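Local coordinates for protein ectoine dioxygenase (Sphingopyxis alaskensis, PDB 4MHR) that catalyses the iron- and 2-oxoglutarate-dependent hydroxylation of L-ectoine to 5-hydroxyectoine, a compatible solute that protects cells from osmotic stress, at residues A[67-72]-A[107-112]; A[85-90]-A[98-103]. All coordinates share one frame; numbering follows the deposited sequence.

Contact 1: residues A[67-72]-A[107-112]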
loop_
_atom_site.group_PDB
_atom_site.type_symbol
_atom_site.label_atom_id
_atom_site.label_comp_id
_atom_site.label_asym_id
_atom_site.label_seq_id
_atom_site.Cartn_x
_atom_site.Cartn_y
_atom_site.Cartn_z
ATOM N N ALA A 67 5.226 20.187 -3.191
ATOM C CA ALA A 67 6.575 20.671 -2.782
ATOM C C ALA A 67 6.725 20.574 -1.255
ATOM O O ALA A 67 7.737 20.130 -0.711
ATOM C CB ALA A 67 6.804 22.109 -3.287
ATOM N N PHE A 68 5.656 20.878 -0.548
ATOM C CA PHE A 68 5.658 20.761 0.897
ATOM C C PHE A 68 5.784 19.347 1.408
ATOM O O PHE A 68 6.477 19.093 2.399
ATOM C CB PHE A 68 4.333 21.323 1.391
ATOM C CG PHE A 68 4.129 21.247 2.886
ATOM C CD1 PHE A 68 4.902 22.024 3.753
ATOM C CD2 PHE A 68 3.043 20.558 3.420
ATOM C CE1 PHE A 68 4.659 22.032 5.130
ATOM C CE2 PHE A 68 2.777 20.578 4.800
ATOM C CZ PHE A 68 3.597 21.309 5.650
ATOM N N LEU A 69 5.067 18.407 0.789
ATOM C CA LEU A 69 5.253 16.987 1.145
ATOM C C LEU A 69 6.675 16.542 0.804
ATOM O O LEU A 69 7.270 15.777 1.548
ATOM C CB LEU A 69 4.248 16.091 0.402
ATOM C CG LEU A 69 2.748 16.310 0.709
ATOM C CD1 LEU A 69 1.954 15.440 -0.259
ATOM C CD2 LEU A 69 2.471 15.940 2.157
ATOM N N GLN A 70 7.205 16.961 -0.348
ATOM C CA GLN A 70 8.596 16.589 -0.719
ATOM C C GLN A 70 9.643 17.062 0.335
ATOM O O GLN A 70 10.504 16.307 0.759
ATOM C CB GLN A 70 8.954 17.112 -2.084
ATOM C CG GLN A 70 8.198 16.400 -3.198
ATOM C CD GLN A 70 8.447 17.017 -4.545
ATOM O OE1 GLN A 70 8.325 18.218 -4.705
ATOM N NE2 GLN A 70 8.761 16.205 -5.523
ATOM N N LYS A 71 9.506 18.306 0.761
ATOM C CA LYS A 71 10.373 18.925 1.798
ATOM C C LYS A 71 10.271 18.196 3.115
ATOM O O LYS A 71 11.311 17.774 3.657
ATOM C CB LYS A 71 10.000 20.408 1.997
ATOM C CG LYS A 71 10.972 21.215 2.882
ATOM C CD LYS A 71 10.265 21.987 4.023
ATOM C CE LYS A 71 9.567 21.027 5.008
ATOM N NZ LYS A 71 8.951 21.628 6.226
ATOM N N ALA A 72 9.040 17.927 3.594
ATOM C CA ALA A 72 8.882 17.146 4.792
ATOM C C ALA A 72 9.532 15.791 4.677
ATOM O O ALA A 72 10.248 15.367 5.612
ATOM C CB ALA A 72 7.433 17.003 5.237
ATOM N N SER A 107 5.226 11.949 12.260
ATOM C CA SER A 107 5.380 13.158 11.466
ATOM C C SER A 107 3.987 13.824 11.356
ATOM O O SER A 107 3.049 13.187 10.867
ATOM C CB SER A 107 5.862 12.824 10.046
ATOM O OG SER A 107 5.752 13.968 9.197
ATOM N N PRO A 108 3.842 15.063 11.868
ATOM C CA PRO A 108 2.604 15.802 11.798
ATOM C C PRO A 108 2.132 16.037 10.357
ATOM O O PRO A 108 0.937 16.035 10.104
ATOM C CB PRO A 108 2.950 17.148 12.500
ATOM C CG PRO A 108 3.978 16.774 13.519
ATOM C CD PRO A 108 4.763 15.625 12.885
ATOM N N VAL A 109 3.044 16.291 9.437
ATOM C CA VAL A 109 2.683 16.427 8.025
ATOM C C VAL A 109 2.079 15.111 7.465
ATOM O O VAL A 109 1.044 15.147 6.798
ATOM C CB VAL A 109 3.928 16.792 7.209
ATOM C CG1 VAL A 109 3.648 16.789 5.718
ATOM C CG2 VAL A 109 4.490 18.164 7.629
ATOM N N MET A 110 2.750 13.975 7.722
ATOM C CA MET A 110 2.280 12.656 7.255
ATOM C C MET A 110 1.030 12.195 7.967
ATOM O O MET A 110 0.170 11.578 7.331
ATOM C CB MET A 110 3.355 11.597 7.307
ATOM C CG MET A 110 4.588 11.979 6.527
ATOM S SD MET A 110 4.308 12.402 4.777
ATOM C CE MET A 110 5.894 13.018 4.257
ATOM N N ALA A 111 0.853 12.579 9.236
ATOM C CA ALA A 111 -0.459 12.368 9.906
ATOM C C ALA A 111 -1.564 13.134 9.198
ATOM O O ALA A 111 -2.671 12.613 8.963
ATOM C CB ALA A 111 -0.434 12.777 11.393
ATOM N N ARG A 112 -1.271 14.386 8.861
ATOM C CA ARG A 112 -2.224 15.239 8.196
ATOM C C ARG A 112 -2.508 14.756 6.756
ATOM O O ARG A 112 -3.640 14.846 6.303
ATOM C CB ARG A 112 -1.704 16.677 8.169
ATOM C CG ARG A 112 -2.631 17.724 7.577
ATOM C CD ARG A 112 -4.076 17.711 8.114
ATOM N NE ARG A 112 -4.852 18.689 7.332
ATOM C CZ ARG A 112 -5.360 18.482 6.119
ATOM N NH1 ARG A 112 -5.211 17.288 5.493
ATOM N NH2 ARG A 112 -6.025 19.447 5.505
#
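A111 N donates to S107 O at 2.8 Å, closing the first turn of the helix that presents V109 and M110 to F68, L69 and A72 of helix 63-78. The same turn has a weak, nearly straight bond from M110 N to S107 OG, 3.3 Å, the N-cap bond of the helix, so the serine hydroxyl caps the helix start while its carbonyl holds the next amide. The interface itself is apolar. V109 is its centre, with CB directed at the facing helix and its two methyls dividing the work. CG1, anti to the backbone N (chi1 173°), meets L69 CD2 at 3.8 Å, the two side chains crossing obliquely, and lies equally close, 3.8 Å, to A72 CB. CG2 reaches F68 tip to tip, 3.8 Å from ring atom CZ, and is also 4.0 Å from A72 CB. Ring atom F68 CE2 comes near both methyls of the valine, which thus sits against three side chains spaced over one turn of the opposing helix. M110 adds to the contact through its terminal methyl: M110 CE lies 4.1 Å from the carbonyl oxygen L69 O and close to A72 CB. M110 also touches A73, and S107 touches L76, so the packing runs on along helix 63-78. L69 and R112 both touch L308 near the end of the modelled chain, and R112 forms a salt bridge with D116. The short axes pass 10.4 Å apart at a signed angle of -136°, nearer antiparallel than parallel. With alanine the small residue facing valine, this is apolar helix-helix packing between helices 63-78 and 108-115 of the PhyH-family domain, away from the iron, 2-oxoglutarate and ectoine sites.

Contact 2: residues A[85-90]-A[98-103]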
loop_
_atom_site.group_PDB
_atom_site.type_symbol
_atom_site.label_atom_id
_atom_site.label_comp_id
_atom_site.label_asym_id
_atom_site.label_seq_id
_atom_site.Cartn_x
_atom_site.Cartn_y
_atom_site.Cartn_z
ATOM N N ALA A 85 14.190 4.649 16.558
ATOM C CA ALA A 85 15.148 3.822 15.819
ATOM C C ALA A 85 14.590 2.504 15.358
ATOM O O ALA A 85 15.062 1.959 14.348
ATOM C CB ALA A 85 16.410 3.534 16.664
ATOM N N ASP A 86 13.622 1.965 16.097
ATOM C CA ASP A 86 13.078 0.669 15.762
ATOM C C ASP A 86 12.271 0.789 14.482
ATOM O O ASP A 86 11.968 -0.226 13.897
ATOM C CB ASP A 86 12.133 0.125 16.835
ATOM C CG ASP A 86 12.827 -0.096 18.157
ATOM O OD1 ASP A 86 14.067 -0.264 18.171
ATOM O OD2 ASP A 86 12.125 -0.097 19.178
ATOM N N THR A 87 11.891 2.004 14.088
ATOM C CA THR A 87 11.025 2.150 12.881
ATOM C C THR A 87 11.845 2.283 11.565
ATOM O O THR A 87 11.282 2.355 10.457
ATOM C CB THR A 87 10.052 3.303 13.014
ATOM O OG1 THR A 87 10.739 4.566 12.996
ATOM C CG2 THR A 87 9.146 3.178 14.303
ATOM N N ILE A 88 13.177 2.296 11.682
ATOM C CA ILE A 88 14.020 2.662 10.514
ATOM C C ILE A 88 14.537 1.411 9.904
ATOM O O ILE A 88 15.024 0.538 10.646
ATOM C CB ILE A 88 15.188 3.564 10.956
ATOM C CG1 ILE A 88 14.660 4.707 11.823
ATOM C CG2 ILE A 88 16.068 3.979 9.779
ATOM C CD1 ILE A 88 14.417 5.979 11.117
ATOM N N VAL A 89 14.380 1.261 8.581
ATOM C CA VAL A 89 14.971 0.163 7.844
ATOM C C VAL A 89 16.059 0.735 6.942
ATOM O O VAL A 89 15.838 1.707 6.153
ATOM C CB VAL A 89 13.938 -0.621 7.008
ATOM C CG1 VAL A 89 14.611 -1.753 6.193
ATOM C CG2 VAL A 89 12.859 -1.173 7.928
ATOM N N THR A 90 17.241 0.150 7.065
ATOM C CA THR A 90 18.397 0.623 6.360
ATOM C C THR A 90 18.773 -0.383 5.296
ATOM O O THR A 90 18.312 -1.550 5.337
ATOM C CB THR A 90 19.576 0.851 7.334
ATOM O OG1 THR A 90 19.991 -0.393 7.828
ATOM C CG2 THR A 90 19.192 1.712 8.501
ATOM N N ARG A 98 16.332 3.258 4.000
ATOM C CA ARG A 98 15.477 2.832 2.889
ATOM C C ARG A 98 13.968 3.029 3.178
ATOM O O ARG A 98 13.243 3.507 2.289
ATOM C CB ARG A 98 15.759 1.425 2.481
ATOM C CG ARG A 98 17.154 1.245 1.827
ATOM C CD ARG A 98 17.302 1.837 0.401
ATOM N NE ARG A 98 18.725 1.941 0.005
ATOM C CZ ARG A 98 19.462 3.042 0.188
ATOM N NH1 ARG A 98 18.934 4.102 0.761
ATOM N NH2 ARG A 98 20.736 3.076 -0.172
ATOM N N SER A 99 13.522 2.680 4.392
ATOM C CA SER A 99 12.138 2.938 4.894
ATOM C C SER A 99 12.070 3.418 6.364
ATOM O O SER A 99 12.831 2.953 7.232
ATOM C CB SER A 99 11.271 1.688 4.855
ATOM O OG SER A 99 11.298 1.075 3.608
ATOM N N ILE A 100 11.130 4.321 6.597
ATOM C CA ILE A 100 10.659 4.730 7.916
ATOM C C ILE A 100 9.158 4.334 8.110
ATOM O O ILE A 100 8.282 4.831 7.379
ATOM C CB ILE A 100 10.796 6.226 8.092
ATOM C CG1 ILE A 100 12.219 6.742 7.810
ATOM C CG2 ILE A 100 10.408 6.654 9.517
ATOM C CD1 ILE A 100 12.299 8.262 7.676
ATOM N N PHE A 101 8.908 3.389 9.005
ATOM C CA PHE A 101 7.541 2.912 9.356
ATOM C C PHE A 101 6.902 3.856 10.349
ATOM O O PHE A 101 7.603 4.649 10.987
ATOM C CB PHE A 101 7.599 1.501 9.946
ATOM C CG PHE A 101 7.806 0.420 8.919
ATOM C CD1 PHE A 101 6.724 -0.167 8.284
ATOM C CD2 PHE A 101 9.088 0.001 8.561
ATOM C CE1 PHE A 101 6.899 -1.164 7.354
ATOM C CE2 PHE A 101 9.270 -0.986 7.601
ATOM C CZ PHE A 101 8.172 -1.580 7.000
ATOM N N GLU A 102 5.584 3.834 10.436
ATOM C CA GLU A 102 4.839 4.663 11.392
ATOM C C GLU A 102 4.982 6.137 11.135
ATOM O O GLU A 102 4.896 6.991 12.063
ATOM C CB GLU A 102 5.239 4.314 12.842
ATOM C CG GLU A 102 4.781 2.952 13.291
ATOM C CD GLU A 102 3.262 3.000 13.530
ATOM O OE1 GLU A 102 2.839 3.742 14.443
ATOM O OE2 GLU A 102 2.485 2.374 12.764
ATOM N N ILE A 103 5.164 6.511 9.882
ATOM C CA ILE A 103 5.266 7.938 9.609
ATOM C C ILE A 103 4.033 8.744 9.952
ATOM O O ILE A 103 4.121 9.949 10.215
ATOM C CB ILE A 103 5.609 8.310 8.167
ATOM C CG1 ILE A 103 4.689 7.607 7.162
ATOM C CG2 ILE A 103 7.047 8.031 7.882
ATOM C CD1 ILE A 103 4.901 8.142 5.755
#
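V89 and F101 cross their side chains over the same face of a two-stranded ladder: V89 CG2 comes to the edge of the phenyl ring, near its plane, 3.6 Å from F101 CE2. T87 O lies at that edge too, while accepting from F101 N at 3.0 Å. The T87 side chain is turned toward the other strand, with CB 3.5 Å from F101 O; its OG1, between the backbone N and the carbonyl carbon (chi1 68°), hydrogen-bonds to D84 O. On the other face I88 and I100, a non-hydrogen-bonded pair, lie side by side and point the same way, I88 CD1 meeting I100 CG1 at 4.0 Å. V89 and S99 form the hydrogen-bonded pair, CB beside CB, with S99 OG held by R137. V89 N donates to S99 O at 2.7 Å. V89 O accepts two amides, S99 N at 3.1 Å, tilted 24° from the carbonyl plane, and R98 N at 2.7 Å within that plane. The R98 side chain leads away from strand 88-90, its NE in a salt bridge to E91. On its other edge strand 97-101 pairs with strand 131-141, and F101 lies about 4 Å, side chain to side chain, from the ectoine-binding Q135. R98 and S99 facing V89 together make a classic beta bulge in the hairpin at the edge of the main cupin sheet.

Overall arrangement
The two contacts lie about 16 Å apart, centre to centre, within the same PhyH-family domain. Their order along the chain is nested: 67-72, then both strands of contact 2 (85-90 and 98-103), then 107-112. The hairpin is therefore an excursion between the two helices that contact 1 brings together. The short helix 103-106 links strand 97-101 to helix 108-115, and here the contacts touch, M110 CB lying 3.4 Å from I103 O. Contact 2 forms an outer edge of the seven-stranded antiparallel sheet, so the sheet's edge hairpin and the helix pair of contact 1 are consecutive pieces of one chain excursion, tied through this short connection.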